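Local coordinates for protein lipase, class 3 (Penicillium roqueforti FM164, PDB 6L7N) that probably hydrolyses the ester bonds of triacylglycerols, as a fungal class 3 lipase of the alpha/beta-hydrolase fold, at residues C108-G113 with V181-H186; F14-A19 with Y264-D269; E47-T52 with A70-N75. All coordinates share one frame; numbering follows the deposited sequence.

Contact 1. Residues C108-G113 with V181-H186; sequences CLADLG and VPLAKH
L183, in the first turn of helix 181-190, packs against the extended run C108-A110, and its atoms can be followed outward one at a time. CB rests on C108 CB at 3.7 Å, where the two backbones come closest (C108 CA to L183 CA 4.5 Å). CG is anti to the backbone N (chi1 -174°), which carries the branch along the opposing chain. From there CD1 turns back over the cysteine, 4.0 Å from C108 CB, while CD2 runs forward to A110 CB at 4.1 Å and lies 3.9 Å from L109 O. Behind the leucine, C108 SG sits over the helix backbone, 3.6 Å from L183 CA, and P182 CB touches the same sulfur at 3.9 Å. That sulfur belongs to the disulfide with C105, which L183 and H186 also touch. L155 of helix 148-161 meets both A110 and L183. The polar link lies just outside the pair: N180 OD1 accepts from L109 N and from L183 N. With apolar contacts alone between the two segments, the contact itself is van der Waals packing, and the N180 amide and the disulfide supply directional and covalent restraints beside it.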
ATOM      1  N   CYS A 108     -17.608   4.071 -11.049  1.00  9.38           N
ATOM      2  CA  CYS A 108     -16.247   4.102 -10.531  1.00  8.62           C
ATOM      3  C   CYS A 108     -15.235   4.262 -11.654  1.00  7.86           C
ATOM      4  O   CYS A 108     -15.301   3.559 -12.665  1.00  7.04           O
ATOM      5  CB  CYS A 108     -15.974   2.831  -9.734  1.00  7.36           C
ATOM      6  SG  CYS A 108     -17.142   2.700  -8.369  1.00  9.80           S
ATOM      7  N   LEU A 109     -14.320   5.211 -11.479  1.00  8.72           N
ATOM      8  CA  LEU A 109     -13.198   5.440 -12.380  1.00  9.05           C
ATOM      9  C   LEU A 109     -11.924   5.359 -11.563  1.00  9.87           C
ATOM     10  O   LEU A 109     -11.885   5.853 -10.435  1.00  7.83           O
ATOM     11  CB  LEU A 109     -13.258   6.817 -13.064  1.00  9.15           C
ATOM     12  CG  LEU A 109     -14.447   7.084 -13.993  1.00 10.19           C
ATOM     13  CD1 LEU A 109     -14.478   8.549 -14.388  1.00 14.40           C
ATOM     14  CD2 LEU A 109     -14.402   6.180 -15.225  1.00 15.39           C
ATOM     15  N   ALA A 110     -10.887   4.756 -12.140  1.00  6.71           N
ATOM     16  CA  ALA A 110      -9.596   4.617 -11.489  1.00  7.94           C
ATOM     17  C   ALA A 110      -8.529   5.375 -12.271  1.00  7.80           C
ATOM     18  O   ALA A 110      -8.699   5.718 -13.442  1.00 12.04           O
ATOM     19  CB  ALA A 110      -9.179   3.139 -11.357  1.00  6.44           C
ATOM     20  N   ASP A 111      -7.427   5.648 -11.591  1.00  7.33           N
ATOM     21  CA  ASP A 111      -6.240   6.193 -12.232  1.00  7.20           C
ATOM     22  C   ASP A 111      -5.661   5.168 -13.192  1.00  9.03           C
ATOM     23  O   ASP A 111      -5.375   4.034 -12.800  1.00  6.76           O
ATOM     24  CB  ASP A 111      -5.184   6.549 -11.188  1.00  8.37           C
ATOM     25  CG  ASP A 111      -3.929   7.077 -11.803  1.00 28.64           C
ATOM     26  OD1 ASP A 111      -3.042   6.300 -12.266  1.00 21.68           O
ATOM     27  OD2 ASP A 111      -3.832   8.301 -11.844  1.00 18.71           O
ATOM     28  N   LEU A 112      -5.465   5.577 -14.445  1.00  8.92           N
ATOM     29  CA  LEU A 112      -5.100   4.616 -15.485  1.00  8.44           C
ATOM     30  C   LEU A 112      -3.760   3.939 -15.205  1.00  6.44           C
ATOM     31  O   LEU A 112      -3.602   2.738 -15.457  1.00  7.81           O
ATOM     32  CB  LEU A 112      -5.059   5.319 -16.840  1.00  6.99           C
ATOM     33  CG  LEU A 112      -4.514   4.469 -17.997  1.00 10.29           C
ATOM     34  CD1 LEU A 112      -5.423   3.261 -18.236  1.00 15.75           C
ATOM     35  CD2 LEU A 112      -4.347   5.314 -19.247  1.00 12.53           C
ATOM     36  N   GLY A 113      -2.766   4.697 -14.738  1.00 10.32           N
ATOM     37  CA  GLY A 113      -1.452   4.100 -14.518  1.00  8.56           C
ATOM     38  C   GLY A 113      -1.492   2.996 -13.483  1.00  9.29           C
ATOM     39  O   GLY A 113      -0.980   1.888 -13.699  1.00 11.77           O
ATOM     40  N   VAL A 181     -14.758   9.793  -6.617  1.00  9.87           N
ATOM     41  CA  VAL A 181     -15.650   9.671  -5.457  1.00  9.70           C
ATOM     42  C   VAL A 181     -16.400   8.341  -5.396  1.00  8.31           C
ATOM     43  O   VAL A 181     -16.473   7.752  -4.300  1.00  8.04           O
ATOM     44  CB  VAL A 181     -16.610  10.869  -5.408  1.00 10.56           C
ATOM     45  CG1 VAL A 181     -17.633  10.582  -4.427  1.00 19.74           C
ATOM     46  CG2 VAL A 181     -15.922  12.108  -4.971  1.00 22.56           C
ATOM     47  N   PRO A 182     -17.045   7.850  -6.466  1.00  5.77           N
ATOM     48  CA  PRO A 182     -17.742   6.562  -6.345  1.00  7.52           C
ATOM     49  C   PRO A 182     -16.802   5.430  -6.016  1.00  6.14           C
ATOM     50  O   PRO A 182     -17.153   4.558  -5.213  1.00  7.27           O
ATOM     51  CB  PRO A 182     -18.379   6.347  -7.718  1.00  8.57           C
ATOM     52  CG  PRO A 182     -17.674   7.186  -8.599  1.00 21.32           C
ATOM     53  CD  PRO A 182     -17.056   8.324  -7.855  1.00 23.88           C
ATOM     54  N   LEU A 183     -15.600   5.416  -6.595  1.00  5.15           N
ATOM     55  CA  LEU A 183     -14.727   4.288  -6.261  1.00  7.80           C
ATOM     56  C   LEU A 183     -14.240   4.381  -4.820  1.00  5.88           C
ATOM     57  O   LEU A 183     -14.222   3.372  -4.106  1.00  4.21           O
ATOM     58  CB  LEU A 183     -13.553   4.192  -7.227  1.00  8.02           C
ATOM     59  CG  LEU A 183     -12.676   2.933  -7.000  1.00 10.15           C
ATOM     60  CD1 LEU A 183     -13.535   1.714  -6.730  1.00  6.82           C
ATOM     61  CD2 LEU A 183     -11.780   2.626  -8.177  1.00 15.37           C
ATOM     62  N   ALA A 184     -13.814   5.572  -4.384  1.00  4.17           N
ATOM     63  CA  ALA A 184     -13.446   5.750  -2.984  1.00  5.21           C
ATOM     64  C   ALA A 184     -14.576   5.324  -2.048  1.00  8.25           C
ATOM     65  O   ALA A 184     -14.332   4.656  -1.033  1.00  7.55           O
ATOM     66  CB  ALA A 184     -13.044   7.208  -2.727  1.00  5.24           C
ATOM     67  N   LYS A 185     -15.824   5.658  -2.392  1.00  5.09           N
ATOM     68  CA  LYS A 185     -16.954   5.264  -1.551  1.00  7.04           C
ATOM     69  C   LYS A 185     -17.130   3.748  -1.530  1.00  6.39           C
ATOM     70  O   LYS A 185     -17.398   3.154  -0.477  1.00  6.65           O
ATOM     71  CB  LYS A 185     -18.219   5.948  -2.060  1.00  6.46           C
ATOM     72  CG  LYS A 185     -19.474   5.712  -1.263  1.00  6.73           C
ATOM     73  CD  LYS A 185     -20.608   6.530  -1.886  1.00 12.35           C
ATOM     74  CE  LYS A 185     -21.981   5.975  -1.557  1.00 19.02           C
ATOM     75  NZ  LYS A 185     -22.450   6.396  -0.207  1.00 19.44           N
ATOM     76  N   HIS A 186     -16.952   3.102  -2.681  1.00  4.72           N
ATOM     77  CA  HIS A 186     -17.100   1.648  -2.764  1.00  7.36           C
ATOM     78  C   HIS A 186     -16.016   0.929  -1.959  1.00  7.26           C
ATOM     79  O   HIS A 186     -16.298   0.017  -1.157  1.00  5.28           O
ATOM     80  CB  HIS A 186     -17.056   1.240  -4.239  1.00  7.06           C
ATOM     81  CG  HIS A 186     -17.103  -0.241  -4.473  1.00 11.09           C
ATOM     82  ND1 HIS A 186     -18.278  -0.962  -4.445  1.00 16.40           N
ATOM     83  CD2 HIS A 186     -16.121  -1.135  -4.741  1.00 14.95           C
ATOM     84  CE1 HIS A 186     -18.019  -2.237  -4.684  1.00 13.36           C
ATOM     85  NE2 HIS A 186     -16.716  -2.369  -4.873  1.00 21.82           N
TER

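Contact 2. Residues F14-A19 with Y264-D269; sequences FWVQYA and YFMKTD
The F265 ring lies beside V16, whose CG1 approaches it obliquely and reaches F265 CB at 4.1 Å; F265 also packs against L9, F12 and D13. The other flat groups interlock on the helix itself: F14 CD2 stands 3.6 Å above the plane of the W15 indole, over its centre, while W15 NE1 lies in the plane of the F14 ring at its edge. F14 thus turns an edge onto the indole face, and its CE2 in turn lies at the edge of the Y18 ring. Across the contact V16 does most of the work. Its chi1 of 77° sends CG1 between the backbone N and carbonyl carbon, toward M266 SD at 3.7 Å, and CG2 toward Y264 O at 3.5 Å and T268 CG2 at 4.0 Å. An alanine here would probably open a gap beside M266 SD and T268 CG2, leaving the thioether with less to pack on. M266, bent at chi2 (69°), lays its CE against Q17 CG at 3.7 Å; the 3.1 Å from CE to Q17 NE2 is short enough to make the methyl's exact position doubtful. The Q17 amide is held at both ends, NE2 donating to D13 O and OE1 accepting from Q45 N. M266 N makes a weak bond of 2.8 Å back to Y264 O. Y264 OH bonds D201 OD2, which with S147 and H261 has the geometry of a probable catalytic triad. Helix 6-22 is kinked here, Q17 N and Y18 N bonding three residues back. Its Y18 and A19 pack on V144 of strand 140-146, W15 stacks with Y171 of strand 169-173, and F14 and Q17 meet helix 44-49, leaving the V16 side to the loop 264-269.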
ATOM      1  N   PHE A  14       3.754  -3.059  12.229  1.00 10.95           N
ATOM      2  CA  PHE A  14       4.168  -4.368  11.739  1.00 13.35           C
ATOM      3  C   PHE A  14       3.988  -4.488  10.230  1.00 13.09           C
ATOM      4  O   PHE A  14       4.930  -4.839   9.509  1.00  9.42           O
ATOM      5  CB  PHE A  14       3.381  -5.465  12.458  1.00 14.92           C
ATOM      6  CG  PHE A  14       3.581  -6.837  11.876  1.00 12.76           C
ATOM      7  CD1 PHE A  14       4.811  -7.466  11.959  1.00 14.19           C
ATOM      8  CD2 PHE A  14       2.544  -7.498  11.249  1.00 11.65           C
ATOM      9  CE1 PHE A  14       4.995  -8.729  11.424  1.00 16.11           C
ATOM     10  CE2 PHE A  14       2.725  -8.755  10.711  1.00  8.72           C
ATOM     11  CZ  PHE A  14       3.953  -9.372  10.803  1.00 11.78           C
ATOM     12  N   TRP A  15       2.781  -4.202   9.730  1.00 11.90           N
ATOM     13  CA  TRP A  15       2.512  -4.526   8.325  1.00 11.22           C
ATOM     14  C   TRP A  15       3.339  -3.665   7.376  1.00  8.36           C
ATOM     15  O   TRP A  15       3.636  -4.087   6.249  1.00  7.76           O
ATOM     16  CB  TRP A  15       1.019  -4.405   8.021  1.00  9.55           C
ATOM     17  CG  TRP A  15       0.226  -5.440   8.744  1.00  7.56           C
ATOM     18  CD1 TRP A  15      -0.617  -5.239   9.801  1.00 11.73           C
ATOM     19  CD2 TRP A  15       0.213  -6.855   8.485  1.00  7.62           C
ATOM     20  NE1 TRP A  15      -1.157  -6.437  10.212  1.00 13.22           N
ATOM     21  CE2 TRP A  15      -0.661  -7.443   9.424  1.00 11.40           C
ATOM     22  CE3 TRP A  15       0.852  -7.676   7.552  1.00 10.53           C
ATOM     23  CZ2 TRP A  15      -0.914  -8.823   9.453  1.00  9.63           C
ATOM     24  CZ3 TRP A  15       0.603  -9.048   7.585  1.00 10.35           C
ATOM     25  CH2 TRP A  15      -0.275  -9.602   8.526  1.00 10.96           C
ATOM     26  N   VAL A  16       3.752  -2.476   7.818  1.00  8.76           N
ATOM     27  CA  VAL A  16       4.621  -1.654   6.990  1.00  6.90           C
ATOM     28  C   VAL A  16       5.934  -2.369   6.662  1.00 10.31           C
ATOM     29  O   VAL A  16       6.571  -2.059   5.652  1.00  7.41           O
ATOM     30  CB  VAL A  16       4.879  -0.299   7.676  1.00 11.83           C
ATOM     31  CG1 VAL A  16       5.899  -0.442   8.816  1.00 14.58           C
ATOM     32  CG2 VAL A  16       5.348   0.726   6.662  1.00 10.70           C
ATOM     33  N   GLN A  17       6.348  -3.344   7.476  1.00  9.42           N
ATOM     34  CA  GLN A  17       7.624  -4.012   7.200  1.00  8.42           C
ATOM     35  C   GLN A  17       7.555  -4.967   6.004  1.00  9.07           C
ATOM     36  O   GLN A  17       8.581  -5.232   5.368  1.00  7.94           O
ATOM     37  CB  GLN A  17       8.103  -4.732   8.465  1.00  7.77           C
ATOM     38  CG  GLN A  17       8.368  -3.744   9.601  1.00  7.99           C
ATOM     39  CD  GLN A  17       8.792  -4.428  10.889  1.00 18.16           C
ATOM     40  OE1 GLN A  17       9.607  -5.348  10.877  1.00 14.55           O
ATOM     41  NE2 GLN A  17       8.229  -3.988  12.004  1.00 21.14           N
ATOM     42  N   TYR A  18       6.376  -5.484   5.665  1.00  6.43           N
ATOM     43  CA  TYR A  18       6.243  -6.212   4.406  1.00  7.59           C
ATOM     44  C   TYR A  18       6.362  -5.266   3.210  1.00  7.23           C
ATOM     45  O   TYR A  18       6.931  -5.625   2.166  1.00  7.71           O
ATOM     46  CB  TYR A  18       4.910  -6.942   4.372  1.00  7.41           C
ATOM     47  CG  TYR A  18       4.867  -8.198   5.214  1.00  7.44           C
ATOM     48  CD1 TYR A  18       5.495  -9.348   4.792  1.00  7.27           C
ATOM     49  CD2 TYR A  18       4.189  -8.223   6.428  1.00 11.02           C
ATOM     50  CE1 TYR A  18       5.444 -10.508   5.548  1.00  7.36           C
ATOM     51  CE2 TYR A  18       4.130  -9.384   7.194  1.00  8.11           C
ATOM     52  CZ  TYR A  18       4.761 -10.520   6.734  1.00  8.44           C
ATOM     53  OH  TYR A  18       4.737 -11.689   7.477  1.00 13.44           O
ATOM     54  N   ALA A  19       5.814  -4.055   3.338  1.00  9.34           N
ATOM     55  CA  ALA A  19       6.077  -3.045   2.323  1.00  6.20           C
ATOM     56  C   ALA A  19       7.568  -2.758   2.230  1.00  7.94           C
ATOM     57  O   ALA A  19       8.116  -2.625   1.134  1.00 10.12           O
ATOM     58  CB  ALA A  19       5.297  -1.767   2.632  1.00  8.30           C
ATOM     59  N   TYR A 264       7.550   6.222   7.397  1.00 12.43           N
ATOM     60  CA  TYR A 264       6.258   5.695   7.830  1.00 11.55           C
ATOM     61  C   TYR A 264       6.583   4.568   8.800  1.00 11.02           C
ATOM     62  O   TYR A 264       6.678   3.412   8.383  1.00 11.18           O
ATOM     63  CB  TYR A 264       5.416   5.214   6.642  1.00  8.95           C
ATOM     64  CG  TYR A 264       4.701   6.351   5.906  1.00  7.46           C
ATOM     65  CD1 TYR A 264       5.415   7.289   5.172  1.00  9.70           C
ATOM     66  CD2 TYR A 264       3.320   6.472   5.957  1.00  7.92           C
ATOM     67  CE1 TYR A 264       4.779   8.322   4.505  1.00  6.47           C
ATOM     68  CE2 TYR A 264       2.670   7.498   5.298  1.00  6.56           C
ATOM     69  CZ  TYR A 264       3.400   8.425   4.582  1.00  7.87           C
ATOM     70  OH  TYR A 264       2.741   9.443   3.925  1.00  9.49           O
ATOM     71  N   PHE A 265       6.769   4.935  10.073  1.00 16.46           N
ATOM     72  CA  PHE A 265       7.224   4.077  11.169  1.00 20.37           C
ATOM     73  C   PHE A 265       8.701   3.722  11.011  1.00 20.11           C
ATOM     74  O   PHE A 265       9.488   3.915  11.946  1.00 22.49           O
ATOM     75  CB  PHE A 265       6.356   2.817  11.291  1.00 15.55           C
ATOM     76  CG  PHE A 265       4.899   3.109  11.488  1.00 18.41           C
ATOM     77  CD1 PHE A 265       4.439   3.595  12.697  1.00 23.10           C
ATOM     78  CD2 PHE A 265       3.994   2.926  10.455  1.00 14.33           C
ATOM     79  CE1 PHE A 265       3.093   3.874  12.890  1.00 20.86           C
ATOM     80  CE2 PHE A 265       2.650   3.217  10.624  1.00 10.31           C
ATOM     81  CZ  PHE A 265       2.193   3.688  11.844  1.00 17.50           C
ATOM     82  N   MET A 266       9.089   3.190   9.858  1.00 15.77           N
ATOM     83  CA  MET A 266      10.486   2.927   9.529  1.00 16.26           C
ATOM     84  C   MET A 266      10.862   3.675   8.261  1.00 19.22           C
ATOM     85  O   MET A 266      10.034   4.345   7.636  1.00 15.85           O
ATOM     86  CB  MET A 266      10.760   1.428   9.339  1.00 20.33           C
ATOM     87  CG  MET A 266      10.527   0.580  10.579  1.00 24.12           C
ATOM     88  SD  MET A 266       8.776   0.509  10.983  1.00 53.11           S
ATOM     89  CE  MET A 266       8.693  -0.930  12.034  1.00 32.36           C
ATOM     90  N   LYS A 267      12.137   3.560   7.886  1.00 13.78           N
ATOM     91  CA  LYS A 267      12.571   3.987   6.563  1.00 15.05           C
ATOM     92  C   LYS A 267      12.088   2.947   5.567  1.00 16.01           C
ATOM     93  O   LYS A 267      12.800   1.977   5.289  1.00 15.72           O
ATOM     94  CB  LYS A 267      14.089   4.131   6.509  1.00 14.27           C
ATOM     95  CG  LYS A 267      14.579   5.052   5.428  1.00 18.89           C
ATOM     96  CD  LYS A 267      16.045   5.376   5.659  1.00 27.74           C
ATOM     97  CE  LYS A 267      16.830   5.140   4.400  1.00 24.94           C
ATOM     98  NZ  LYS A 267      15.996   5.449   3.208  1.00 36.52           N
ATOM     99  N   THR A 268      10.881   3.137   5.025  1.00 12.55           N
ATOM    100  CA  THR A 268      10.230   2.037   4.319  1.00 16.72           C
ATOM    101  C   THR A 268      11.004   1.624   3.071  1.00 15.38           C
ATOM    102  O   THR A 268      11.045   0.440   2.728  1.00 14.54           O
ATOM    103  CB  THR A 268       8.790   2.408   3.952  1.00 15.40           C
ATOM    104  OG1 THR A 268       8.787   3.205   2.761  1.00 23.53           O
ATOM    105  CG2 THR A 268       8.134   3.195   5.069  1.00 13.12           C
ATOM    106  N   ASP A 269      11.620   2.578   2.371  1.00 11.42           N
ATOM    107  CA  ASP A 269      12.272   2.264   1.102  1.00 17.11           C
ATOM    108  C   ASP A 269      13.788   2.127   1.213  1.00 20.09           C
ATOM    109  O   ASP A 269      14.489   2.305   0.211  1.00 20.42           O
ATOM    110  CB  ASP A 269      11.921   3.305   0.037  1.00 18.32           C
ATOM    111  CG  ASP A 269      12.618   4.622   0.255  1.00 29.45           C
ATOM    112  OD1 ASP A 269      13.075   4.885   1.392  1.00 22.76           O
ATOM    113  OD2 ASP A 269      12.695   5.408  -0.716  1.00 32.25           O
TER

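Contact 3. Residues E47-T52 with A70-N75; sequences EEAGAT and AVDHAN
T52 and V71 form an antiparallel hydrogen-bonded pair, with V71 N giving a 3.1 Å bond to T52 O (N-H...O 157°) and T52 N a weak 3.4 Å bond to V71 O. The pair joins strand 52-57, outermost in the mixed central sheet of this alpha/beta-hydrolase fold, to strand 66-72. Besides that weak bond, V71 O is approached by the CA-H of A51 and accepts from a water that bonds T52 OG1. Just upstream, helix 44-49 ends and the chain turns through G50, whose phi of 76° would press a CB against the preceding carbonyl; this brings the helix end down onto the turn that follows strand 66-72. There A49 CB sits over the D72 carboxylate, 3.5 Å from D72 OD1, and meets A74 CB at 3.9 Å. A51 CB lies beside the D72 backbone, with Y18 of helix 6-22 also touching it. The carboxylate is held jointly by its own turn, an Asx motif, and by Y18 OH, which bonds OD2. Within the turn, N75 N donates to D72 OD1 at 2.8 Å from above the carboxylate plane, and N75 ND2 reaches the syn side of D72 OD2, also at 2.8 Å and nearly straight (174°). One partner on OD1 and two on OD2 would probably favour the ionised form. On the other side of the strand V71 CG1 lies over one face of the H73 ring, offset toward its rim, while H73 ND1 pairs with Y139 OH. Finally, a water bridges the two segments where their backbones separate, donating to A49 O at 2.7 Å and accepting from H73 N at 3.0 Å.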
ATOM      1  N   GLU A  47      11.001 -10.801   9.583  1.00  9.87           N
ATOM      2  CA  GLU A  47      11.934 -11.918   9.685  1.00  9.36           C
ATOM      3  C   GLU A  47      11.654 -12.764  10.919  1.00 10.17           C
ATOM      4  O   GLU A  47      11.801 -13.995  10.876  1.00 14.14           O
ATOM      5  CB  GLU A  47      13.367 -11.400   9.711  1.00 13.82           C
ATOM      6  CG  GLU A  47      13.781 -10.718   8.423  1.00 10.69           C
ATOM      7  CD  GLU A  47      15.129 -10.064   8.548  1.00 19.04           C
ATOM      8  OE1 GLU A  47      15.859 -10.417   9.504  1.00 20.87           O
ATOM      9  OE2 GLU A  47      15.457  -9.211   7.694  1.00 16.26           O
ATOM     10  N   GLU A  48      11.238 -12.123  12.015  1.00 13.61           N
ATOM     11  CA  GLU A  48      10.901 -12.835  13.244  1.00 16.13           C
ATOM     12  C   GLU A  48       9.725 -13.781  13.056  1.00 18.96           C
ATOM     13  O   GLU A  48       9.680 -14.842  13.688  1.00 18.56           O
ATOM     14  CB  GLU A  48      10.597 -11.832  14.363  1.00 18.54           C
ATOM     15  CG  GLU A  48       9.962 -12.444  15.618  1.00 35.63           C
ATOM     16  CD  GLU A  48      10.809 -13.527  16.278  1.00 37.63           C
ATOM     17  OE1 GLU A  48      10.374 -14.164  17.261  1.00 40.06           O
ATOM     18  OE2 GLU A  48      11.936 -13.711  15.839  1.00 42.92           O
ATOM     19  N   ALA A  49       8.763 -13.420  12.203  1.00 15.30           N
ATOM     20  CA  ALA A  49       7.680 -14.356  11.907  1.00 15.24           C
ATOM     21  C   ALA A  49       8.142 -15.582  11.126  1.00 12.74           C
ATOM     22  O   ALA A  49       7.390 -16.560  11.039  1.00 14.60           O
ATOM     23  CB  ALA A  49       6.571 -13.645  11.126  1.00 14.92           C
ATOM     24  N   GLY A  50       9.333 -15.550  10.525  1.00 11.36           N
ATOM     25  CA  GLY A  50       9.747 -16.656   9.674  1.00 13.39           C
ATOM     26  C   GLY A  50       9.092 -16.705   8.307  1.00 15.49           C
ATOM     27  O   GLY A  50       9.279 -17.678   7.573  1.00 14.44           O
ATOM     28  N   ALA A  51       8.337 -15.678   7.932  1.00 13.76           N
ATOM     29  CA  ALA A  51       7.584 -15.697   6.681  1.00 12.55           C
ATOM     30  C   ALA A  51       8.475 -15.997   5.475  1.00 12.41           C
ATOM     31  O   ALA A  51       9.608 -15.516   5.385  1.00 12.76           O
ATOM     32  CB  ALA A  51       6.886 -14.346   6.510  1.00 12.44           C
ATOM     33  N   THR A  52       7.946 -16.805   4.543  1.00 13.06           N
ATOM     34  CA  THR A  52       8.655 -17.262   3.352  1.00  7.93           C
ATOM     35  C   THR A  52       7.903 -16.878   2.078  1.00 14.74           C
ATOM     36  O   THR A  52       6.677 -16.733   2.075  1.00 12.84           O
ATOM     37  CB  THR A  52       8.839 -18.782   3.364  1.00 18.93           C
ATOM     38  OG1 THR A  52       7.558 -19.417   3.328  1.00 19.61           O
ATOM     39  CG2 THR A  52       9.554 -19.212   4.623  1.00 10.53           C
ATOM     40  N   ALA A  70       3.722 -13.957   0.143  1.00  7.93           N
ATOM     41  CA  ALA A  70       4.400 -14.691   1.206  1.00 11.29           C
ATOM     42  C   ALA A  70       3.372 -15.233   2.186  1.00 13.28           C
ATOM     43  O   ALA A  70       2.217 -14.805   2.200  1.00 12.32           O
ATOM     44  CB  ALA A  70       5.400 -13.813   1.961  1.00  8.05           C
ATOM     45  N   VAL A  71       3.787 -16.193   3.006  1.00 10.74           N
ATOM     46  CA  VAL A  71       2.917 -16.757   4.032  1.00 10.89           C
ATOM     47  C   VAL A  71       3.564 -16.551   5.391  1.00 13.31           C
ATOM     48  O   VAL A  71       4.752 -16.848   5.575  1.00 13.77           O
ATOM     49  CB  VAL A  71       2.604 -18.247   3.789  1.00 16.15           C
ATOM     50  CG1 VAL A  71       2.081 -18.856   5.078  1.00 17.54           C
ATOM     51  CG2 VAL A  71       1.523 -18.407   2.686  1.00 21.19           C
ATOM     52  N   ASP A  72       2.767 -16.056   6.333  1.00 11.99           N
ATOM     53  CA  ASP A  72       3.157 -15.710   7.692  1.00 16.89           C
ATOM     54  C   ASP A  72       2.376 -16.654   8.603  1.00 17.03           C
ATOM     55  O   ASP A  72       1.179 -16.451   8.839  1.00 13.55           O
ATOM     56  CB  ASP A  72       2.837 -14.240   7.945  1.00 14.24           C
ATOM     57  CG  ASP A  72       3.118 -13.797   9.354  1.00 19.07           C
ATOM     58  OD1 ASP A  72       3.296 -14.646  10.267  1.00 18.45           O
ATOM     59  OD2 ASP A  72       3.160 -12.564   9.537  1.00 12.34           O
ATOM     60  N   HIS A  73       3.048 -17.708   9.074  1.00 19.77           N
ATOM     61  CA  HIS A  73       2.428 -18.672   9.973  1.00 17.56           C
ATOM     62  C   HIS A  73       2.285 -18.149  11.392  1.00 21.31           C
ATOM     63  O   HIS A  73       1.457 -18.665  12.153  1.00 23.84           O
ATOM     64  CB  HIS A  73       3.245 -19.968   9.981  1.00 20.40           C
ATOM     65  CG  HIS A  73       3.267 -20.667   8.661  1.00 17.77           C
ATOM     66  ND1 HIS A  73       2.143 -21.237   8.109  1.00 19.65           N
ATOM     67  CD2 HIS A  73       4.269 -20.874   7.776  1.00 22.34           C
ATOM     68  CE1 HIS A  73       2.451 -21.775   6.943  1.00 20.08           C
ATOM     69  NE2 HIS A  73       3.735 -21.566   6.715  1.00 23.02           N
ATOM     70  N   ALA A  74       3.082 -17.156  11.776  1.00 16.79           N
ATOM     71  CA  ALA A  74       2.917 -16.570  13.100  1.00 21.59           C
ATOM     72  C   ALA A  74       1.604 -15.806  13.200  1.00 26.17           C
ATOM     73  O   ALA A  74       0.876 -15.938  14.192  1.00 27.15           O
ATOM     74  CB  ALA A  74       4.103 -15.662  13.425  1.00 20.72           C
ATOM     75  N   ASN A  75       1.268 -15.022  12.175  1.00 17.76           N
ATOM     76  CA  ASN A  75       0.064 -14.199  12.198  1.00 19.60           C
ATOM     77  C   ASN A  75      -1.053 -14.761  11.325  1.00 16.28           C
ATOM     78  O   ASN A  75      -2.073 -14.091  11.138  1.00 15.02           O
ATOM     79  CB  ASN A  75       0.407 -12.763  11.789  1.00 20.61           C
ATOM     80  CG  ASN A  75       1.420 -12.119  12.730  1.00 25.93           C
ATOM     81  OD1 ASN A  75       1.099 -11.803  13.877  1.00 23.02           O
ATOM     82  ND2 ASN A  75       2.648 -11.937  12.254  1.00 20.71           N
TER
HETATM   83  O   HOH W   1       6.016 -17.791   9.030  1.00 16.85           O
HETATM   84  O   HOH W   2       6.265 -19.221   5.555  1.00 19.43           O

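Contact 2 opens first along the chain and closes last, so contacts 3 and 1, which follow one another in series, both lie inside the long loop it closes. Contacts 2 and 3 adjoin, their centres 15 Å apart: Y18 and F14 of helix 6-22 pack on A51, D72 and N75, tying that helix to the end of strand 66-72, the turn after it and the residue leading into strand 52-57. Contact 1 lies on the opposite side of the chain's centre, about 26 Å from contact 2 and 32 Å from contact 3 between centres. Helix 6-22 thus touches both the C-terminal loop 264-269 and the segments beside the outer strands, while contact 1, with helix 181-190, shares no touching atoms with the other two.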